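Local coordinates for NS3-like protein (PDB 6M40) that probably unwinds RNA as a viral helicase, using energy from the hydrolysis of ATP or other ribonucleoside triphosphates, at residues T91-L96 / A123-L128; D261-F266 / R302-G307; H273-A278 / H324-T329; T376-M381 / D409-R414. All blocks are in the same frame, centred on the assembly; numbering follows the deposited sequence.

Contact 1: residues T91-L96 / A123-L128; sequences TTHQTL and AHTKVL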
loop_
_atom_site.group_PDB
_atom_site.type_symbol
_atom_site.label_atom_id
_atom_site.label_comp_id
_atom_site.label_asym_id
_atom_site.label_seq_id
_atom_site.Cartn_x
_atom_site.Cartn_y
_atom_site.Cartn_z
ATOM N N THR A 91 -7.688 -7.375 -11.032
ATOM C CA THR A 91 -6.800 -8.114 -10.152
ATOM C C THR A 91 -6.182 -7.105 -9.191
ATOM O O THR A 91 -6.699 -5.997 -9.034
ATOM C CB THR A 91 -5.775 -8.900 -10.988
ATOM O OG1 THR A 91 -4.723 -9.390 -10.149
ATOM C CG2 THR A 91 -5.201 -8.051 -12.111
ATOM N N THR A 92 -5.109 -7.496 -8.520
ATOM C CA THR A 92 -4.382 -6.598 -7.634
ATOM C C THR A 92 -3.127 -6.086 -8.331
ATOM O O THR A 92 -2.709 -6.604 -9.370
ATOM C CB THR A 92 -4.013 -7.317 -6.337
ATOM O OG1 THR A 92 -2.926 -8.222 -6.584
ATOM C CG2 THR A 92 -5.203 -8.102 -5.830
ATOM N N HIS A 93 -2.530 -5.041 -7.752
ATOM C CA HIS A 93 -1.250 -4.548 -8.251
ATOM C C HIS A 93 -0.251 -5.687 -8.367
ATOM O O HIS A 93 0.264 -5.982 -9.448
ATOM C CB HIS A 93 -0.695 -3.465 -7.326
ATOM C CG HIS A 93 -1.466 -2.180 -7.357
ATOM N ND1 HIS A 93 -1.494 -1.307 -6.292
ATOM C CD2 HIS A 93 -2.210 -1.606 -8.333
ATOM C CE1 HIS A 93 -2.229 -0.256 -6.605
ATOM N NE2 HIS A 93 -2.674 -0.411 -7.838
ATOM N N GLN A 94 0.027 -6.336 -7.239
ATOM C CA GLN A 94 0.999 -7.418 -7.197
ATOM C C GLN A 94 0.789 -8.409 -8.339
ATOM O O GLN A 94 1.665 -8.567 -9.194
ATOM C CB GLN A 94 0.933 -8.115 -5.837
ATOM C CG GLN A 94 2.290 -8.615 -5.340
ATOM C CD GLN A 94 2.346 -8.805 -3.834
ATOM O OE1 GLN A 94 1.504 -8.300 -3.085
ATOM N NE2 GLN A 94 3.354 -9.535 -3.383
ATOM N N THR A 95 -0.359 -9.084 -8.387
ATOM C CA THR A 95 -0.427 -10.193 -9.330
ATOM C C THR A 95 -0.619 -9.739 -10.774
ATOM O O THR A 95 -0.520 -10.570 -11.676
ATOM C CB THR A 95 -1.527 -11.216 -8.978
ATOM O OG1 THR A 95 -2.828 -10.724 -9.324
ATOM C CG2 THR A 95 -1.476 -11.602 -7.506
ATOM N N LEU A 96 -0.874 -8.457 -11.032
ATOM C CA LEU A 96 -0.734 -7.969 -12.398
ATOM C C LEU A 96 0.740 -7.868 -12.767
ATOM O O LEU A 96 1.157 -8.307 -13.844
ATOM C CB LEU A 96 -1.400 -6.609 -12.578
ATOM C CG LEU A 96 -1.585 -6.215 -14.061
ATOM C CD1 LEU A 96 -2.234 -4.870 -14.156
ATOM C CD2 LEU A 96 -0.304 -6.195 -14.879
ATOM N N ALA A 123 6.690 -1.745 -3.075
ATOM C CA ALA A 123 7.614 -1.674 -4.198
ATOM C C ALA A 123 6.950 -2.138 -5.481
ATOM O O ALA A 123 7.301 -1.661 -6.561
ATOM C CB ALA A 123 8.863 -2.501 -3.911
ATOM N N HIS A 124 5.978 -3.042 -5.386
ATOM C CA HIS A 124 5.386 -3.590 -6.599
ATOM C C HIS A 124 4.514 -2.560 -7.292
ATOM O O HIS A 124 4.566 -2.434 -8.519
ATOM C CB HIS A 124 4.634 -4.869 -6.258
ATOM C CG HIS A 124 5.475 -5.847 -5.501
ATOM N ND1 HIS A 124 5.834 -5.643 -4.187
ATOM C CD2 HIS A 124 6.077 -6.998 -5.880
ATOM C CE1 HIS A 124 6.595 -6.642 -3.777
ATOM N NE2 HIS A 124 6.755 -7.480 -4.785
ATOM N N THR A 125 3.727 -1.796 -6.532
ATOM C CA THR A 125 2.984 -0.692 -7.133
ATOM C C THR A 125 3.920 0.222 -7.913
ATOM O O THR A 125 3.627 0.599 -9.050
ATOM C CB THR A 125 2.237 0.089 -6.056
ATOM O OG1 THR A 125 1.523 -0.816 -5.205
ATOM C CG2 THR A 125 1.261 1.057 -6.680
ATOM N N LYS A 126 5.074 0.553 -7.328
ATOM C CA LYS A 126 5.994 1.498 -7.948
ATOM C C LYS A 126 6.474 0.995 -9.302
ATOM O O LYS A 126 6.351 1.692 -10.312
ATOM C CB LYS A 126 7.187 1.739 -7.032
ATOM C CG LYS A 126 6.857 2.036 -5.580
ATOM C CD LYS A 126 6.681 3.522 -5.337
ATOM C CE LYS A 126 6.752 3.862 -3.864
ATOM N NZ LYS A 126 6.954 5.324 -3.677
ATOM N N VAL A 127 7.048 -0.207 -9.339
ATOM C CA VAL A 127 7.589 -0.711 -10.594
ATOM C C VAL A 127 6.464 -0.942 -11.590
ATOM O O VAL A 127 6.628 -0.723 -12.794
ATOM C CB VAL A 127 8.411 -1.984 -10.349
ATOM C CG1 VAL A 127 9.416 -1.760 -9.231
ATOM C CG2 VAL A 127 7.511 -3.132 -10.005
ATOM N N LEU A 128 5.301 -1.386 -11.109
ATOM C CA LEU A 128 4.151 -1.532 -11.994
ATOM C C LEU A 128 3.803 -0.199 -12.646
ATOM O O LEU A 128 3.580 -0.129 -13.859
ATOM C CB LEU A 128 2.959 -2.081 -11.209
ATOM C CG LEU A 128 1.712 -2.397 -12.026
ATOM C CD1 LEU A 128 2.000 -3.404 -13.139
ATOM C CD2 LEU A 128 0.644 -2.929 -11.085
#
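His93 and Thr125 meet obliquely where the start of helix 93-102 packs on the first turns of helix 123-136. With Thr125 CG2 anti to its backbone N, this methyl comes over one face of the imidazole, 4.0 Å from the centroid of the His93 ring and 30° off the ring normal, a CH-pi contact. On the same threonine OG1 lies 3.2 Å from His93 ND1, and this oxygen is hydrogen-bonded to Ser122. One turn on, Leu128 runs at about a right angle to both His93 and Leu96, and its two branches divide the work. Leu128 CD2 reaches the backbone of His93, 3.5 Å from His93 O, while Leu128 CD1 meets Leu96 CD2 at 4.0 Å. Toward the solvent side Gln94 crosses the His124 ring, its amide plane turned 32° from the imidazole. Gln94 CG lies over the ring face, 4.2 Å from His124 CD2, and Trp368 also meets this ring. Thr92 ends strand 88-92 and caps the helix: Thr95 N donates to Thr92 OG1 over 3.3 Å in an almost straight bond. Helix 123-136 itself follows the DETH sequence, helicase motif II, in the first RecA-like domain. CH groups against ring faces and a carbonyl make most of the contact; apolar burial should dominate around Leu96, Leu128 and His93, with one close polar pair, His93 ND1 and Thr125 OG1, at the buried side.

Contact 2: residues D261-F266 / R302-G307; sequences DLDAVF and RRREGG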
loop_
_atom_site.group_PDB
_atom_site.type_symbol
_atom_site.label_atom_id
_atom_site.label_comp_id
_atom_site.label_asym_id
_atom_site.label_seq_id
_atom_site.Cartn_x
_atom_site.Cartn_y
_atom_site.Cartn_z
ATOM N N ASP A 261 -15.965 -0.291 8.286
ATOM C CA ASP A 261 -17.028 0.708 8.373
ATOM C C ASP A 261 -17.290 1.108 9.824
ATOM O O ASP A 261 -17.575 0.250 10.661
ATOM C CB ASP A 261 -18.313 0.173 7.745
ATOM C CG ASP A 261 -19.546 0.881 8.259
ATOM O OD1 ASP A 261 -19.675 2.098 8.015
ATOM O OD2 ASP A 261 -20.386 0.223 8.908
ATOM N N LEU A 262 -17.228 2.407 10.119
ATOM C CA LEU A 262 -17.225 2.853 11.510
ATOM C C LEU A 262 -17.464 4.358 11.596
ATOM O O LEU A 262 -17.578 5.055 10.583
ATOM C CB LEU A 262 -15.905 2.485 12.181
ATOM C CG LEU A 262 -14.686 2.616 11.269
ATOM C CD1 LEU A 262 -14.634 3.967 10.562
ATOM C CD2 LEU A 262 -13.405 2.398 12.061
ATOM N N ASP A 263 -17.511 4.856 12.838
ATOM C CA ASP A 263 -17.937 6.217 13.125
ATOM C C ASP A 263 -16.803 7.170 13.500
ATOM O O ASP A 263 -17.005 8.386 13.433
ATOM C CB ASP A 263 -18.975 6.222 14.268
ATOM C CG ASP A 263 -20.186 5.331 13.991
ATOM O OD1 ASP A 263 -20.735 5.369 12.869
ATOM O OD2 ASP A 263 -20.605 4.598 14.911
ATOM N N ALA A 264 -15.629 6.671 13.894
ATOM C CA ALA A 264 -14.520 7.558 14.242
ATOM C C ALA A 264 -13.186 6.837 14.089
ATOM O O ALA A 264 -13.117 5.606 14.106
ATOM C CB ALA A 264 -14.657 8.098 15.672
ATOM N N VAL A 265 -12.120 7.634 13.989
ATOM C CA VAL A 265 -10.756 7.145 13.791
ATOM C C VAL A 265 -9.812 7.927 14.696
ATOM O O VAL A 265 -9.835 9.161 14.702
ATOM C CB VAL A 265 -10.313 7.285 12.320
ATOM C CG1 VAL A 265 -8.794 7.281 12.211
ATOM C CG2 VAL A 265 -10.915 6.189 11.460
ATOM N N PHE A 266 -8.967 7.217 15.442
ATOM C CA PHE A 266 -7.935 7.835 16.269
ATOM C C PHE A 266 -6.567 7.533 15.669
ATOM O O PHE A 266 -6.197 6.364 15.515
ATOM C CB PHE A 266 -8.019 7.337 17.711
ATOM C CG PHE A 266 -9.223 7.836 18.438
ATOM C CD1 PHE A 266 -10.439 7.192 18.309
ATOM C CD2 PHE A 266 -9.146 8.969 19.232
ATOM C CE1 PHE A 266 -11.558 7.659 18.970
ATOM C CE2 PHE A 266 -10.259 9.436 19.895
ATOM C CZ PHE A 266 -11.466 8.779 19.763
ATOM N N ARG A 302 -16.912 7.667 4.551
ATOM C CA ARG A 302 -17.410 7.057 3.323
ATOM C C ARG A 302 -18.913 6.817 3.381
ATOM O O ARG A 302 -19.643 7.190 2.456
ATOM C CB ARG A 302 -16.689 5.737 3.048
ATOM C CG ARG A 302 -15.267 5.639 3.579
ATOM C CD ARG A 302 -14.724 4.229 3.380
ATOM N NE ARG A 302 -14.159 3.973 2.056
ATOM C CZ ARG A 302 -12.943 4.359 1.678
ATOM N NH1 ARG A 302 -12.181 5.065 2.506
ATOM N NH2 ARG A 302 -12.493 4.054 0.466
ATOM N N ARG A 303 -19.392 6.179 4.450
ATOM C CA ARG A 303 -20.792 5.796 4.565
ATOM C C ARG A 303 -21.532 6.547 5.659
ATOM O O ARG A 303 -22.730 6.313 5.857
ATOM C CB ARG A 303 -20.911 4.292 4.837
ATOM C CG ARG A 303 -20.260 3.397 3.800
ATOM C CD ARG A 303 -20.807 1.983 3.922
ATOM N NE ARG A 303 -19.759 0.968 3.914
ATOM C CZ ARG A 303 -19.916 -0.271 4.370
ATOM N NH1 ARG A 303 -21.079 -0.651 4.879
ATOM N NH2 ARG A 303 -18.906 -1.128 4.323
ATOM N N ARG A 304 -20.860 7.445 6.369
ATOM C CA ARG A 304 -21.416 8.021 7.581
ATOM C C ARG A 304 -20.567 9.209 7.983
ATOM O O ARG A 304 -19.349 9.209 7.774
ATOM C CB ARG A 304 -21.426 7.000 8.720
ATOM C CG ARG A 304 -22.775 6.582 9.199
ATOM C CD ARG A 304 -22.670 6.104 10.630
ATOM N NE ARG A 304 -21.744 4.987 10.800
ATOM C CZ ARG A 304 -21.984 3.748 10.382
ATOM N NH1 ARG A 304 -23.108 3.474 9.735
ATOM N NH2 ARG A 304 -21.096 2.787 10.598
ATOM N N GLU A 305 -21.210 10.205 8.581
ATOM C CA GLU A 305 -20.453 11.209 9.313
ATOM C C GLU A 305 -19.411 10.511 10.177
ATOM O O GLU A 305 -19.618 9.392 10.663
ATOM C CB GLU A 305 -21.381 12.066 10.173
ATOM C CG GLU A 305 -22.516 12.710 9.389
ATOM C CD GLU A 305 -22.413 14.224 9.297
ATOM O OE1 GLU A 305 -21.536 14.820 9.952
ATOM O OE2 GLU A 305 -23.215 14.822 8.551
ATOM N N GLY A 306 -18.266 11.153 10.333
ATOM C CA GLY A 306 -17.219 10.577 11.151
ATOM C C GLY A 306 -16.294 11.649 11.665
ATOM O O GLY A 306 -16.182 12.734 11.084
ATOM N N GLY A 307 -15.632 11.339 12.773
ATOM C CA GLY A 307 -14.682 12.239 13.396
ATOM C C GLY A 307 -13.275 11.688 13.287
ATOM O O GLY A 307 -13.075 10.473 13.244
#
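Asp261, Asp263 and Arg304 are modelled as a salt-bridge network, one arm of it doubtful, where two strands begin side by side. Arg304 NH2 lies 3.0 Å from Asp261 OD1 in a salt bridge, and it also makes a weak hydrogen bond to Asp261 OD2. The two flat groups are steeply inclined, 62° apart. A bend at chi3 (-59°) places Arg304 NE, which faces Asp263 OD1 at the guanidinium edge; this salt bridge is modelled implausibly short, so its detailed geometry is doubtful. Asp261 is poorly ordered, and Arg194 also makes a salt bridge to its carboxylate.

Arg303 is stacked instead. Asp261 CB sits over the centre of the Arg303 guanidinium, 3.7 Å above it, with carboxylate and guanidinium planes 12° apart. The two groups attract as opposite charges, without a hydrogen bond, while CB packs on the face.

Backbone pairing takes over further along. Val265 N donates to Gly307 O over 3.1 Å, and Gly307 N makes a weaker bond of 3.3 Å to Asp263 O. Gly306 CA approaches that same Asp263 O at 3.2 Å in a CA-H...O contact. Gly307, bonded to the residues before and after Ala264, thus gives the register of parallel strands. Strand 264-276 also pairs with strand 194-198, and Arg302 closes the QRRGRIGR sequence, motif VI: the pairing belongs to the parallel core of the second RecA-like domain of superfamily 2 helicases.

Contact 3: residues H273-A278 / H324-T329; sequences HYLVTA and HPDSVT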
loop_
_atom_site.group_PDB
_atom_site.type_symbol
_atom_site.label_atom_id
_atom_site.label_comp_id
_atom_site.label_asym_id
_atom_site.label_seq_id
_atom_site.Cartn_x
_atom_site.Cartn_y
_atom_site.Cartn_z
ATOM N N HIS A 273 8.224 2.020 9.813
ATOM C CA HIS A 273 9.029 1.775 8.635
ATOM C C HIS A 273 10.253 0.939 8.989
ATOM O O HIS A 273 10.690 0.877 10.142
ATOM C CB HIS A 273 9.542 3.075 8.012
ATOM C CG HIS A 273 8.477 3.981 7.487
ATOM N ND1 HIS A 273 7.930 5.002 8.237
ATOM C CD2 HIS A 273 7.887 4.053 6.269
ATOM C CE1 HIS A 273 7.034 5.650 7.511
ATOM N NE2 HIS A 273 6.986 5.091 6.315
ATOM N N TYR A 274 10.815 0.305 7.967
ATOM C CA TYR A 274 12.230 -0.031 7.934
ATOM C C TYR A 274 12.930 1.006 7.060
ATOM O O TYR A 274 12.386 1.437 6.038
ATOM C CB TYR A 274 12.459 -1.446 7.406
ATOM C CG TYR A 274 12.244 -2.530 8.454
ATOM C CD1 TYR A 274 13.210 -2.782 9.417
ATOM C CD2 TYR A 274 11.077 -3.298 8.480
ATOM C CE1 TYR A 274 13.027 -3.771 10.381
ATOM C CE2 TYR A 274 10.890 -4.282 9.433
ATOM C CZ TYR A 274 11.868 -4.513 10.381
ATOM O OH TYR A 274 11.696 -5.489 11.337
ATOM N N LEU A 275 14.120 1.435 7.486
ATOM C CA LEU A 275 14.841 2.531 6.845
ATOM C C LEU A 275 16.265 2.094 6.525
ATOM O O LEU A 275 16.851 1.280 7.243
ATOM C CB LEU A 275 14.876 3.798 7.745
ATOM C CG LEU A 275 13.513 4.398 8.085
ATOM C CD1 LEU A 275 13.563 5.533 9.112
ATOM C CD2 LEU A 275 12.855 4.896 6.799
ATOM N N VAL A 276 16.824 2.649 5.451
ATOM C CA VAL A 276 18.193 2.331 5.044
ATOM C C VAL A 276 19.164 3.185 5.850
ATOM O O VAL A 276 19.039 4.416 5.885
ATOM C CB VAL A 276 18.380 2.563 3.536
ATOM C CG1 VAL A 276 19.783 2.142 3.120
ATOM C CG2 VAL A 276 17.333 1.823 2.729
ATOM N N THR A 277 20.160 2.541 6.467
ATOM C CA THR A 277 21.012 3.208 7.445
ATOM C C THR A 277 22.488 3.256 7.056
ATOM O O THR A 277 23.300 3.706 7.860
ATOM C CB THR A 277 20.886 2.524 8.815
ATOM O OG1 THR A 277 21.580 1.274 8.782
ATOM C CG2 THR A 277 19.437 2.279 9.155
ATOM N N ALA A 278 22.856 2.773 5.871
ATOM C CA ALA A 278 24.231 2.810 5.365
ATOM C C ALA A 278 25.043 1.588 5.782
ATOM O O ALA A 278 26.083 1.312 5.183
ATOM C CB ALA A 278 24.957 4.089 5.798
ATOM N N HIS A 324 8.819 8.352 3.122
ATOM C CA HIS A 324 9.939 8.843 3.907
ATOM C C HIS A 324 11.204 8.785 3.052
ATOM O O HIS A 324 11.421 7.801 2.339
ATOM C CB HIS A 324 10.115 8.013 5.174
ATOM C CG HIS A 324 11.237 8.482 6.049
ATOM N ND1 HIS A 324 12.558 8.345 5.692
ATOM C CD2 HIS A 324 11.237 9.093 7.257
ATOM C CE1 HIS A 324 13.325 8.836 6.646
ATOM N NE2 HIS A 324 12.549 9.298 7.607
ATOM N N PRO A 325 12.062 9.804 3.114
ATOM C CA PRO A 325 13.108 9.960 2.091
ATOM C C PRO A 325 13.990 8.741 1.852
ATOM O O PRO A 325 14.435 8.540 0.711
ATOM C CB PRO A 325 13.933 11.153 2.613
ATOM C CG PRO A 325 13.370 11.474 4.008
ATOM C CD PRO A 325 11.977 10.981 3.997
ATOM N N ASP A 326 14.287 7.931 2.863
ATOM C CA ASP A 326 15.124 6.756 2.660
ATOM C C ASP A 326 14.476 5.551 3.342
ATOM O O ASP A 326 15.060 4.893 4.201
ATOM C CB ASP A 326 16.559 7.006 3.139
ATOM C CG ASP A 326 16.615 7.741 4.445
ATOM O OD1 ASP A 326 15.869 7.362 5.365
ATOM O OD2 ASP A 326 17.415 8.689 4.562
ATOM N N SER A 327 13.243 5.261 2.927
ATOM C CA SER A 327 12.577 4.035 3.335
ATOM C C SER A 327 13.000 2.887 2.430
ATOM O O SER A 327 13.229 3.056 1.227
ATOM C CB SER A 327 11.057 4.197 3.303
ATOM O OG SER A 327 10.556 4.223 1.973
ATOM N N VAL A 328 13.127 1.706 3.032
ATOM C CA VAL A 328 13.609 0.566 2.276
ATOM C C VAL A 328 12.664 0.158 1.152
ATOM O O VAL A 328 13.089 -0.531 0.219
ATOM C CB VAL A 328 13.866 -0.646 3.192
ATOM C CG1 VAL A 328 12.569 -1.115 3.820
ATOM C CG2 VAL A 328 14.522 -1.772 2.402
ATOM N N THR A 329 11.396 0.567 1.207
ATOM C CA THR A 329 10.549 0.350 0.044
ATOM C C THR A 329 10.996 1.209 -1.121
ATOM O O THR A 329 10.896 0.788 -2.276
ATOM C CB THR A 329 9.085 0.633 0.365
ATOM O OG1 THR A 329 8.954 1.886 1.048
ATOM C CG2 THR A 329 8.490 -0.483 1.222
#
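Leu275 and Ser327 come together in a single backbone bridge, the tight centre of this contact, with their CA atoms 4.4 Å apart. Val328 N donates to Tyr274 O in a straight bond of 3.1 Å, though the donor is tilted 34° from the carbonyl plane. Val276 N returns a bond to Asp326 O over 3.1 Å. Leu275 CD2 is held closely too, 3.4 Å from Asp326 O and over one face of the His324 ring, whose other face Pro325 CD covers. Beside the bridge, Val328 CG1, between its backbone N and carbonyl carbon (chi1 64°), packs on Tyr274 CB at 3.6 Å; on this side the Tyr274 ring leads away to Arg411, and Val276 CG2 lies against Val328.

The outer, partly exposed atoms are looser: Leu275 CD1 stays 4.1 Å from His324 CE1, and Asp326 OD1 4.1 Å from Leu275 CD2.

Strand 264-276 is here one arm of the beta-hairpin that, as in flavivirus NS3, projects from the second RecA-like domain onto the helical third domain. Val328 stands in the first turn of helix 328-339, where amides lack partners inside the helix; the carbonyl of Tyr274 satisfies this one, tying the hairpin to the helix start.

Contact 4: residues T376-M381 / D409-R414; sequences TLTEAM and DARWER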
loop_
_atom_site.group_PDB
_atom_site.type_symbol
_atom_site.label_atom_id
_atom_site.label_comp_id
_atom_site.label_asym_id
_atom_site.label_seq_id
_atom_site.Cartn_x
_atom_site.Cartn_y
_atom_site.Cartn_z
ATOM N N THR A 376 11.934 -9.879 0.529
ATOM C CA THR A 376 12.972 -8.880 0.310
ATOM C C THR A 376 13.704 -9.154 -0.996
ATOM O O THR A 376 14.088 -10.293 -1.273
ATOM C CB THR A 376 13.973 -8.880 1.465
ATOM O OG1 THR A 376 14.655 -10.144 1.510
ATOM C CG2 THR A 376 13.271 -8.630 2.787
ATOM N N LEU A 377 13.894 -8.103 -1.797
ATOM C CA LEU A 377 14.744 -8.217 -2.974
ATOM C C LEU A 377 16.172 -8.556 -2.574
ATOM O O LEU A 377 16.861 -9.286 -3.292
ATOM C CB LEU A 377 14.693 -6.918 -3.775
ATOM C CG LEU A 377 15.537 -6.748 -5.035
ATOM C CD1 LEU A 377 15.350 -7.900 -6.005
ATOM C CD2 LEU A 377 15.166 -5.436 -5.705
ATOM N N THR A 378 16.624 -8.048 -1.426
ATOM C CA THR A 378 17.959 -8.387 -0.954
ATOM C C THR A 378 18.130 -9.900 -0.823
ATOM O O THR A 378 19.167 -10.450 -1.209
ATOM C CB THR A 378 18.240 -7.699 0.382
ATOM O OG1 THR A 378 17.427 -8.286 1.403
ATOM C CG2 THR A 378 17.932 -6.215 0.296
ATOM N N GLU A 379 17.128 -10.593 -0.281
ATOM C CA GLU A 379 17.258 -12.038 -0.134
ATOM C C GLU A 379 17.091 -12.756 -1.469
ATOM O O GLU A 379 17.670 -13.830 -1.667
ATOM C CB GLU A 379 16.247 -12.578 0.886
ATOM C CG GLU A 379 16.405 -14.078 1.156
ATOM C CD GLU A 379 15.498 -14.596 2.266
ATOM O OE1 GLU A 379 14.569 -13.869 2.693
ATOM O OE2 GLU A 379 15.714 -15.745 2.714
ATOM N N ALA A 380 16.304 -12.187 -2.387
ATOM C CA ALA A 380 16.188 -12.778 -3.716
ATOM C C ALA A 380 17.542 -12.867 -4.402
ATOM O O ALA A 380 17.769 -13.766 -5.223
ATOM C CB ALA A 380 15.220 -11.963 -4.572
HETATM N N MSE A 381 18.438 -11.931 -4.102
HETATM C CA MSE A 381 19.776 -11.903 -4.680
HETATM C C MSE A 381 20.614 -13.046 -4.109
HETATM O O MSE A 381 21.577 -13.506 -4.736
HETATM C CB MSE A 381 20.447 -10.545 -4.422
HETATM C CG MSE A 381 19.745 -9.403 -5.122
HETATM SE SE MSE A 381 20.383 -7.597 -4.557
HETATM C CE MSE A 381 22.281 -7.799 -5.019
ATOM N N ASP A 409 20.400 -6.430 6.179
ATOM C CA ASP A 409 18.957 -6.259 6.145
ATOM C C ASP A 409 18.369 -6.787 7.443
ATOM O O ASP A 409 18.481 -7.980 7.747
ATOM C CB ASP A 409 18.352 -6.985 4.948
ATOM C CG ASP A 409 17.093 -6.319 4.445
ATOM O OD1 ASP A 409 16.437 -5.613 5.243
ATOM O OD2 ASP A 409 16.768 -6.490 3.250
ATOM N N ALA A 410 17.741 -5.900 8.213
ATOM C CA ALA A 410 17.141 -6.286 9.487
ATOM C C ALA A 410 15.764 -6.894 9.321
ATOM O O ALA A 410 15.093 -7.194 10.329
ATOM C CB ALA A 410 17.080 -5.077 10.417
ATOM N N ARG A 411 15.348 -7.091 8.074
ATOM C CA ARG A 411 14.104 -7.809 7.758
ATOM C C ARG A 411 14.311 -9.311 7.559
ATOM O O ARG A 411 13.310 -10.056 7.405
ATOM C CB ARG A 411 13.470 -7.222 6.512
ATOM C CG ARG A 411 13.006 -5.795 6.724
ATOM C CD ARG A 411 12.471 -5.196 5.472
ATOM N NE ARG A 411 13.580 -5.056 4.517
ATOM C CZ ARG A 411 13.479 -5.196 3.192
ATOM N NH1 ARG A 411 12.299 -5.489 2.630
ATOM N NH2 ARG A 411 14.548 -5.058 2.396
ATOM N N TRP A 412 15.580 -9.747 7.633
ATOM C CA TRP A 412 15.905 -11.171 7.628
ATOM C C TRP A 412 15.699 -11.829 9.005
ATOM O O TRP A 412 16.040 -13.022 9.217
ATOM C CB TRP A 412 17.342 -11.379 7.145
ATOM C CG TRP A 412 17.554 -11.038 5.678
ATOM C CD1 TRP A 412 16.601 -10.653 4.766
ATOM C CD2 TRP A 412 18.804 -11.055 4.961
ATOM N NE1 TRP A 412 17.186 -10.440 3.534
ATOM C CE2 TRP A 412 18.531 -10.678 3.628
ATOM C CE3 TRP A 412 20.126 -11.356 5.317
ATOM C CZ2 TRP A 412 19.527 -10.589 2.658
ATOM C CZ3 TRP A 412 21.111 -11.267 4.355
ATOM C CH2 TRP A 412 20.807 -10.884 3.040
ATOM N N GLU A 413 15.160 -11.063 9.962
ATOM C CA GLU A 413 14.766 -11.559 11.277
ATOM C C GLU A 413 13.261 -11.432 11.477
ATOM O O GLU A 413 12.566 -12.446 11.626
ATOM C CB GLU A 413 15.515 -10.801 12.387
ATOM C CG GLU A 413 17.003 -10.589 12.111
ATOM C CD GLU A 413 17.558 -9.331 12.765
ATOM O OE1 GLU A 413 16.766 -8.445 13.153
ATOM O OE2 GLU A 413 18.796 -9.224 12.887
ATOM N N ARG A 414 12.738 -10.211 11.455
ATOM C CA ARG A 414 11.326 -9.946 11.679
ATOM C C ARG A 414 10.801 -8.943 10.658
ATOM O O ARG A 414 10.424 -9.322 9.545
ATOM C CB ARG A 414 11.109 -9.428 13.103
ATOM C CG ARG A 414 11.489 -10.455 14.153
ATOM C CD ARG A 414 11.662 -9.881 15.549
ATOM N NE ARG A 414 12.187 -10.904 16.451
ATOM C CZ ARG A 414 12.450 -10.718 17.740
ATOM N NH1 ARG A 414 12.237 -9.536 18.306
ATOM N NH2 ARG A 414 12.926 -11.721 18.466
#
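Thr376 and Thr378 both hold OG1 between backbone N and carbonyl carbon (chi1 64° and 69°), which leaves the two hydroxyls within reach of one indole N-H, that of Trp412. CG of Trp412 is anti to its carbonyl carbon, and the ring edge is turned to the helix start. Trp412 NE1 donates to Thr376 OG1 over 3.3 Å, with the oxygen close to the ring plane, and makes a weak bond of 3.0 Å to Thr378 OG1. Thr376 is also the N-cap residue of helix 377-383, its OG1 accepting from Glu379 N.

The hydroxyl of Thr378 donates a hydrogen bond to Asp409 OD2, 2.7 Å away, on the anti lone pair of that oxygen. The other carboxylate oxygen, Asp409 OD1, is met on its syn side by Arg411 NE at 3.0 Å, while Arg411 NH2 makes a weak, salt-bridging bond to Asp409 OD2 over 2.8 Å. Thr376 CG2 lies over one face of this guanidinium, 3.3 Å above the plane and toward its rim. Glu332 of helix 328-339 is a second anionic partner of Arg411 and also accepts from Leu377 N.

In this helical third domain, a hydrogen-bonded network, partly of weak bonds, thus joins the Asp409-Trp412 turn to the helix N-terminus, Thr376 OG1 being the main indole link. Arg411, shared by two acids, would be expected to offset their negative charge and keep Asp409 ionised.

Contact 1 is the buried one, a largely apolar helix pair inside the first RecA-like domain, whereas contact 2 lies at the surface of the second and relies on charges plus strand pairing. Contacts 3 and 4 are partly buried: contact 3 bridges the second and third domains, and contact 4 lies within the third. Strand 264-276 serves both contact 2 and contact 3, whose centres are 32 Å apart: it enters beside strand 306-311 and finishes against the start of helix 328-339. Contacts 3 and 4 touch directly, Val328 packing on Arg411. Their chemistry differs, backbone bonding in the first and a side-chain polar network in the second. Contact 1 reaches contact 3 through Ala123 packing on Thr329.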